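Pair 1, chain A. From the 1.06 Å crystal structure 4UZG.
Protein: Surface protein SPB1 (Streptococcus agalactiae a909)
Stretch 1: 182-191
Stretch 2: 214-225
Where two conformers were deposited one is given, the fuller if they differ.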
# COMPACT_ATOMS: atom_id res chain seq x y z
N ALA A 182 1.70 -31.62 -18.17
CA ALA A 182 1.03 -30.71 -19.10
C ALA A 182 0.22 -29.67 -18.36
O ALA A 182 -0.42 -29.97 -17.37
CB ALA A 182 0.12 -31.49 -20.01
N SER A 183 0.23 -28.45 -18.89
CA SER A 183 -0.59 -27.39 -18.37
C SER A 183 -2.05 -27.63 -18.73
O SER A 183 -2.34 -28.08 -19.84
CB SER A 183 -0.11 -26.06 -18.94
OG SER A 183 1.19 -25.77 -18.46
N LEU A 184 -2.96 -27.35 -17.79
CA LEU A 184 -4.36 -27.66 -17.95
C LEU A 184 -5.24 -26.45 -17.84
O LEU A 184 -5.27 -25.77 -16.80
CB LEU A 184 -4.80 -28.68 -16.91
CG LEU A 184 -4.06 -30.01 -16.91
CD1 LEU A 184 -4.53 -30.90 -15.75
CD2 LEU A 184 -4.24 -30.75 -18.24
N GLN A 185 -5.99 -26.18 -18.91
CA GLN A 185 -6.98 -25.13 -18.92
C GLN A 185 -8.28 -25.59 -18.27
O GLN A 185 -8.57 -26.80 -18.19
CB GLN A 185 -7.24 -24.69 -20.36
CG GLN A 185 -8.04 -25.72 -21.15
CD GLN A 185 -8.34 -25.28 -22.51
OE1 GLN A 185 -7.46 -24.79 -23.23
NE2 GLN A 185 -9.59 -25.45 -22.92
N GLY A 186 -9.09 -24.62 -17.87
CA GLY A 186 -10.46 -24.90 -17.50
C GLY A 186 -10.71 -25.30 -16.07
O GLY A 186 -11.86 -25.51 -15.71
N ALA A 187 -9.66 -25.41 -15.24
CA ALA A 187 -9.89 -25.66 -13.81
C ALA A 187 -10.39 -24.38 -13.17
O ALA A 187 -9.97 -23.29 -13.56
CB ALA A 187 -8.59 -26.06 -13.15
N ILE A 188 -11.29 -24.51 -12.20
CA ILE A 188 -11.83 -23.37 -11.49
C ILE A 188 -11.35 -23.41 -10.05
O ILE A 188 -11.51 -24.44 -9.37
CB ILE A 188 -13.38 -23.31 -11.53
CG1 ILE A 188 -13.86 -23.34 -12.99
CG2 ILE A 188 -13.89 -22.07 -10.79
CD1 ILE A 188 -15.36 -23.40 -13.13
N PHE A 189 -10.79 -22.30 -9.58
CA PHE A 189 -10.34 -22.14 -8.20
C PHE A 189 -10.99 -20.94 -7.56
O PHE A 189 -11.33 -19.94 -8.22
CB PHE A 189 -8.83 -21.91 -8.15
CG PHE A 189 -8.01 -23.15 -8.41
CD1 PHE A 189 -7.74 -23.58 -9.71
CD2 PHE A 189 -7.53 -23.92 -7.37
CE1 PHE A 189 -7.00 -24.70 -9.94
CE2 PHE A 189 -6.80 -25.06 -7.61
CZ PHE A 189 -6.55 -25.47 -8.89
N VAL A 190 -11.11 -21.02 -6.24
CA VAL A 190 -11.31 -19.87 -5.38
C VAL A 190 -10.12 -19.79 -4.41
O VAL A 190 -9.43 -20.79 -4.19
CB VAL A 190 -12.67 -19.91 -4.64
CG1 VAL A 190 -13.81 -19.86 -5.64
CG2 VAL A 190 -12.80 -21.11 -3.72
N LEU A 191 -9.90 -18.60 -3.87
CA LEU A 191 -8.80 -18.37 -2.93
C LEU A 191 -9.36 -18.16 -1.53
O LEU A 191 -10.23 -17.31 -1.32
CB LEU A 191 -7.98 -17.15 -3.34
CG LEU A 191 -6.67 -16.97 -2.57
CD1 LEU A 191 -5.68 -18.05 -2.93
CD2 LEU A 191 -6.07 -15.59 -2.83
N ASN A 214 -20.01 -16.10 -2.29
CA ASN A 214 -19.69 -14.80 -2.86
C ASN A 214 -18.30 -14.68 -3.47
O ASN A 214 -17.92 -13.64 -3.95
CB ASN A 214 -19.86 -13.74 -1.77
CG ASN A 214 -21.34 -13.49 -1.38
OD1 ASN A 214 -22.26 -13.80 -2.16
ND2 ASN A 214 -21.56 -12.95 -0.18
N ALA A 215 -17.55 -15.77 -3.49
CA ALA A 215 -16.18 -15.75 -3.97
C ALA A 215 -16.09 -15.56 -5.48
O ALA A 215 -16.93 -16.02 -6.24
CB ALA A 215 -15.48 -17.02 -3.59
N THR A 216 -15.00 -14.93 -5.90
CA THR A 216 -14.65 -14.85 -7.30
C THR A 216 -14.07 -16.17 -7.77
O THR A 216 -13.12 -16.70 -7.20
CB THR A 216 -13.60 -13.74 -7.51
OG1 THR A 216 -14.14 -12.49 -7.07
CG2 THR A 216 -13.17 -13.66 -8.96
N GLU A 217 -14.65 -16.73 -8.83
CA GLU A 217 -14.13 -17.94 -9.46
C GLU A 217 -13.13 -17.59 -10.55
O GLU A 217 -13.43 -16.81 -11.45
CB GLU A 217 -15.27 -18.75 -10.07
CG GLU A 217 -16.14 -19.40 -9.02
CD GLU A 217 -17.14 -20.42 -9.55
OE1 GLU A 217 -17.29 -20.54 -10.78
OE2 GLU A 217 -17.77 -21.13 -8.74
N TYR A 218 -11.95 -18.19 -10.46
CA TYR A 218 -10.87 -18.01 -11.43
C TYR A 218 -10.73 -19.29 -12.23
O TYR A 218 -10.63 -20.38 -11.65
CB TYR A 218 -9.55 -17.71 -10.70
CG TYR A 218 -9.53 -16.37 -10.02
CD1 TYR A 218 -9.13 -15.24 -10.72
CD2 TYR A 218 -9.92 -16.21 -8.69
CE1 TYR A 218 -9.10 -13.99 -10.09
CE2 TYR A 218 -9.92 -14.97 -8.07
CZ TYR A 218 -9.47 -13.87 -8.78
OH TYR A 218 -9.47 -12.62 -8.16
N THR A 219 -10.66 -19.17 -13.56
CA THR A 219 -10.47 -20.30 -14.44
C THR A 219 -9.06 -20.29 -15.02
O THR A 219 -8.60 -19.25 -15.51
CB THR A 219 -11.51 -20.26 -15.59
OG1 THR A 219 -12.82 -20.33 -15.05
CG2 THR A 219 -11.35 -21.42 -16.51
N THR A 220 -8.39 -21.44 -15.01
CA THR A 220 -7.06 -21.52 -15.61
C THR A 220 -7.16 -21.34 -17.13
O THR A 220 -8.05 -21.89 -17.79
CB THR A 220 -6.31 -22.80 -15.24
OG1 THR A 220 -7.06 -23.93 -15.72
CG2 THR A 220 -6.10 -22.91 -13.74
N GLY A 221 -6.27 -20.50 -17.66
CA GLY A 221 -6.30 -20.18 -19.06
C GLY A 221 -5.73 -21.25 -19.94
O GLY A 221 -5.37 -22.35 -19.50
N ALA A 222 -5.63 -20.93 -21.23
CA ALA A 222 -5.11 -21.86 -22.21
C ALA A 222 -3.69 -22.31 -21.86
O ALA A 222 -3.27 -23.39 -22.25
CB ALA A 222 -5.13 -21.24 -23.60
N ASP A 223 -2.97 -21.46 -21.10
CA ASP A 223 -1.62 -21.72 -20.61
C ASP A 223 -1.58 -22.39 -19.23
O ASP A 223 -0.51 -22.58 -18.66
CB ASP A 223 -0.81 -20.40 -20.57
CG ASP A 223 -1.48 -19.31 -19.73
OD1 ASP A 223 -2.58 -19.54 -19.18
OD2 ASP A 223 -0.91 -18.18 -19.66
N GLY A 224 -2.74 -22.74 -18.69
CA GLY A 224 -2.81 -23.34 -17.36
C GLY A 224 -2.73 -22.36 -16.19
O GLY A 224 -2.63 -22.79 -15.05
N ILE A 225 -2.77 -21.06 -16.46
CA ILE A 225 -2.44 -20.06 -15.45
C ILE A 225 -3.66 -19.30 -14.96
O ILE A 225 -4.57 -18.96 -15.75
CB ILE A 225 -1.41 -19.06 -16.01
CG1 ILE A 225 -0.11 -19.76 -16.43
CG2 ILE A 225 -1.15 -17.92 -15.03
CD1 ILE A 225 0.59 -20.40 -15.32
O HOH W 1 -4.70 -25.57 -23.16
O HOH W 2 -11.75 -16.53 -4.80

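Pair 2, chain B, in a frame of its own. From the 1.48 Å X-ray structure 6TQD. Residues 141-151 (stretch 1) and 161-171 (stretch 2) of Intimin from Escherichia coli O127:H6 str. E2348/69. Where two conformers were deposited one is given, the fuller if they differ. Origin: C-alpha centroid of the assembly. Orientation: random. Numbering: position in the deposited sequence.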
# COMPACT_ATOMS: atom_id res chain seq x y z
N VAL B 141 -6.15 0.37 -0.18
CA VAL B 141 -7.54 0.82 -0.13
C VAL B 141 -7.97 0.89 1.34
O VAL B 141 -7.92 -0.10 2.07
CB VAL B 141 -8.46 -0.12 -0.92
CG1 VAL B 141 -9.90 0.33 -0.82
CG2 VAL B 141 -8.01 -0.18 -2.38
N ALA B 142 -8.42 2.07 1.77
CA ALA B 142 -8.84 2.25 3.16
C ALA B 142 -9.97 1.30 3.52
O ALA B 142 -10.89 1.08 2.73
CB ALA B 142 -9.30 3.70 3.37
N GLN B 143 -9.92 0.78 4.75
CA GLN B 143 -10.87 -0.21 5.25
C GLN B 143 -11.70 0.37 6.39
O GLN B 143 -11.16 0.85 7.39
CB GLN B 143 -10.13 -1.46 5.74
CG GLN B 143 -9.27 -2.13 4.67
CD GLN B 143 -10.07 -2.76 3.55
OE1 GLN B 143 -10.83 -3.71 3.77
NE2 GLN B 143 -9.92 -2.24 2.34
N ALA B 144 -13.02 0.30 6.25
CA ALA B 144 -13.96 0.89 7.20
C ALA B 144 -14.38 -0.08 8.29
O ALA B 144 -14.53 -1.28 8.06
CB ALA B 144 -15.21 1.35 6.43
N ASN B 145 -14.52 0.45 9.51
CA ASN B 145 -15.10 -0.28 10.65
C ASN B 145 -14.18 -1.39 11.18
O ASN B 145 -14.66 -2.39 11.72
CB ASN B 145 -16.49 -0.81 10.31
CG ASN B 145 -17.30 -1.17 11.55
OD1 ASN B 145 -18.00 -2.18 11.58
ND2 ASN B 145 -17.22 -0.33 12.56
N VAL B 146 -12.88 -1.21 11.07
CA VAL B 146 -11.89 -2.20 11.52
C VAL B 146 -11.40 -1.81 12.91
O VAL B 146 -10.98 -0.67 13.10
CB VAL B 146 -10.71 -2.29 10.54
CG1 VAL B 146 -9.67 -3.29 11.05
CG2 VAL B 146 -11.18 -2.65 9.15
N PRO B 147 -11.42 -2.72 13.89
CA PRO B 147 -10.87 -2.37 15.21
C PRO B 147 -9.36 -2.24 15.18
O PRO B 147 -8.65 -3.11 14.67
CB PRO B 147 -11.30 -3.55 16.10
CG PRO B 147 -12.43 -4.21 15.36
CD PRO B 147 -12.15 -4.00 13.91
N VAL B 148 -8.86 -1.16 15.78
CA VAL B 148 -7.43 -0.90 15.90
C VAL B 148 -7.08 -0.87 17.37
O VAL B 148 -7.73 -0.17 18.15
CB VAL B 148 -7.06 0.44 15.24
CG1 VAL B 148 -5.59 0.70 15.39
CG2 VAL B 148 -7.45 0.45 13.76
N SER B 149 -6.05 -1.61 17.75
CA SER B 149 -5.59 -1.70 19.13
C SER B 149 -4.39 -0.78 19.33
O SER B 149 -3.46 -0.80 18.52
CB SER B 149 -5.17 -3.14 19.46
OG SER B 149 -6.30 -3.99 19.50
N PHE B 150 -4.42 0.00 20.41
CA PHE B 150 -3.38 0.97 20.72
C PHE B 150 -2.65 0.57 22.01
O PHE B 150 -3.28 0.13 22.97
CB PHE B 150 -3.94 2.38 20.91
CG PHE B 150 -4.73 2.87 19.73
CD1 PHE B 150 -6.09 3.08 19.85
CD2 PHE B 150 -4.12 3.14 18.52
CE1 PHE B 150 -6.82 3.54 18.78
CE2 PHE B 150 -4.85 3.59 17.44
CZ PHE B 150 -6.21 3.80 17.58
N ASN B 151 -1.33 0.74 22.01
CA ASN B 151 -0.53 0.35 23.16
C ASN B 151 0.70 1.23 23.27
O ASN B 151 1.29 1.62 22.26
CB ASN B 151 -0.09 -1.12 23.05
CG ASN B 151 -1.25 -2.08 23.20
OD1 ASN B 151 -1.78 -2.59 22.21
ND2 ASN B 151 -1.66 -2.33 24.44
N ALA B 161 -7.82 5.55 25.17
CA ALA B 161 -8.54 4.31 24.92
C ALA B 161 -7.53 3.29 24.42
O ALA B 161 -6.45 3.64 23.94
CB ALA B 161 -9.64 4.49 23.87
N ASN B 162 -7.88 2.01 24.53
CA ASN B 162 -7.02 0.95 24.04
C ASN B 162 -7.50 0.33 22.73
O ASN B 162 -6.86 -0.59 22.23
CB ASN B 162 -6.80 -0.14 25.11
CG ASN B 162 -8.09 -0.84 25.50
OD1 ASN B 162 -8.98 -1.05 24.68
ND2 ASN B 162 -8.20 -1.21 26.78
N SER B 163 -8.61 0.82 22.18
CA SER B 163 -9.07 0.34 20.88
C SER B 163 -10.16 1.26 20.35
O SER B 163 -10.98 1.77 21.12
CB SER B 163 -9.61 -1.10 20.99
OG SER B 163 -10.08 -1.58 19.73
N ALA B 164 -10.16 1.47 19.03
CA ALA B 164 -11.19 2.23 18.35
C ALA B 164 -11.34 1.66 16.96
O ALA B 164 -10.37 1.18 16.37
CB ALA B 164 -10.80 3.71 18.26
N ASN B 165 -12.55 1.76 16.41
CA ASN B 165 -12.81 1.24 15.08
C ASN B 165 -12.59 2.33 14.05
O ASN B 165 -12.93 3.50 14.28
CB ASN B 165 -14.25 0.72 14.97
CG ASN B 165 -14.50 -0.50 15.83
OD1 ASN B 165 -13.58 -1.09 16.40
ND2 ASN B 165 -15.76 -0.92 15.91
N THR B 166 -12.06 1.96 12.88
CA THR B 166 -11.86 2.94 11.83
C THR B 166 -13.19 3.47 11.30
O THR B 166 -14.20 2.76 11.29
CB THR B 166 -11.07 2.36 10.64
OG1 THR B 166 -11.76 1.22 10.08
CG2 THR B 166 -9.67 1.94 11.09
N ASN B 167 -13.18 4.71 10.84
CA ASN B 167 -14.34 5.32 10.21
C ASN B 167 -14.38 4.91 8.74
O ASN B 167 -13.65 4.02 8.30
CB ASN B 167 -14.31 6.83 10.41
CG ASN B 167 -13.11 7.50 9.74
OD1 ASN B 167 -12.43 6.92 8.90
ND2 ASN B 167 -12.86 8.75 10.12
N GLY B 168 -15.26 5.56 7.96
CA GLY B 168 -15.41 5.23 6.54
C GLY B 168 -14.18 5.53 5.70
O GLY B 168 -14.07 5.01 4.58
N SER B 169 -13.28 6.37 6.20
CA SER B 169 -12.04 6.70 5.52
C SER B 169 -10.86 5.88 6.03
O SER B 169 -9.71 6.20 5.71
CB SER B 169 -11.74 8.19 5.65
OG SER B 169 -12.80 8.97 5.11
N GLY B 170 -11.12 4.85 6.83
CA GLY B 170 -10.06 3.97 7.30
C GLY B 170 -9.26 4.51 8.46
O GLY B 170 -8.19 3.98 8.75
N LYS B 171 -9.74 5.53 9.15
CA LYS B 171 -8.97 6.20 10.19
C LYS B 171 -9.56 5.98 11.58
O LYS B 171 -10.78 6.03 11.77
CB LYS B 171 -8.86 7.70 9.89
CG LYS B 171 -8.16 7.98 8.55
CD LYS B 171 -7.72 9.43 8.43
CE LYS B 171 -7.13 9.71 7.05
NZ LYS B 171 -5.98 8.82 6.72
O HOH W 3 -8.92 -3.78 18.98

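The sharpest difference lies where the strands pair: A:Phe189 and A:Tyr218, a hydrogen-bonded antiparallel pair with both side chains on one face of the sheet, are matched in pair 2 by the much smaller B:Val148 and B:Ala164. In pair 1 both positions carry rings, and A:Phe189 CE1 comes within 4.3 Å of A:Thr220 CG2. In pair 2 the shorter B:Val148 reaches the matching threonine more closely, CG2 to B:Thr166 CG2 at 3.8 Å, while the ring of B:Phe150, two residues on, reaches B:Ala164, with CE1 3.9 Å from B:Ala164 N and 4.0 Å from B:Ala164 CB. The matching A:Leu191 makes no contact with the other stretch; its N is joined to A:Thr216 O through water 2 (2.9 and 2.8 Å).

The backbones nevertheless superpose with an RMSD of 0.8 Å over the N, CA and C atoms of 14 central residues. Each pair is a short antiparallel ladder running into a loop that closes in a type I turn, A:Gly221 to A:Gly224 and B:Asn167 to B:Gly170. At the junction stands the same threonine, with chi1 in p. A:Thr220 OG1 or B:Thr166 OG1 donates to A:Leu184 O or B:Gln143 O (2.8 Å each) and accepts from A:Ala187 N (3.0 Å) or B:Val146 N (2.9 Å), so one hydroxyl ties together two backbone positions of the facing loop. A:Thr220 N donates to A:Ala187 O (2.8 Å), B:Thr166 N to B:Val146 O (2.9 Å). A:Thr220 O receives A:Gly186 N almost linearly (2.9 Å, 178°), but B:Thr166 O receives B:Asn145 N at a more bent 136° (2.9 Å).

A:Gly186 and B:Asn145 both have positive phi; the asparagine's CA-to-CB bond points away, yet its ND2 returns to 3.7 Å from B:Asn165 ND2.

The last turn residue is glycine in both. A CB there would clash with A:Ser183 CB or B:Ala142 CB; without it, A:Gly224 CA and B:Gly170 CA approach A:Leu184 O and B:Gln143 O at 3.5 and 3.3 Å. Both turns share the backbone bond from last N to first O (A:Gly224 N to A:Gly221 O 2.8 Å, B:Gly170 N to B:Asn167 O 3.0 Å); the side-chain bonds differ: A:Asp223 OD1 accepts A:Ile225 N (3.1 Å), whereas B:Asn167 OD1 accepts both B:Ser169 N (2.9 Å) and B:Lys171 N (3.0 Å).

On the opposite face, A:Ile188 packs CG2 on A:Glu217 CB (3.7 Å) and CG1 near A:Thr219 OG1 (3.8 Å); B:Pro147 CB meets the matching residues less evenly, 3.4 Å from B:Asn165 OD1 and 4.3 Å from B:Ser163 OG. Farther along, A:Val190 CG1 touches A:Ala215 CB (3.9 Å), while the matching B:Ser149 OG reaches B:Ser163 OG through water 3 (2.7 and 2.6 Å).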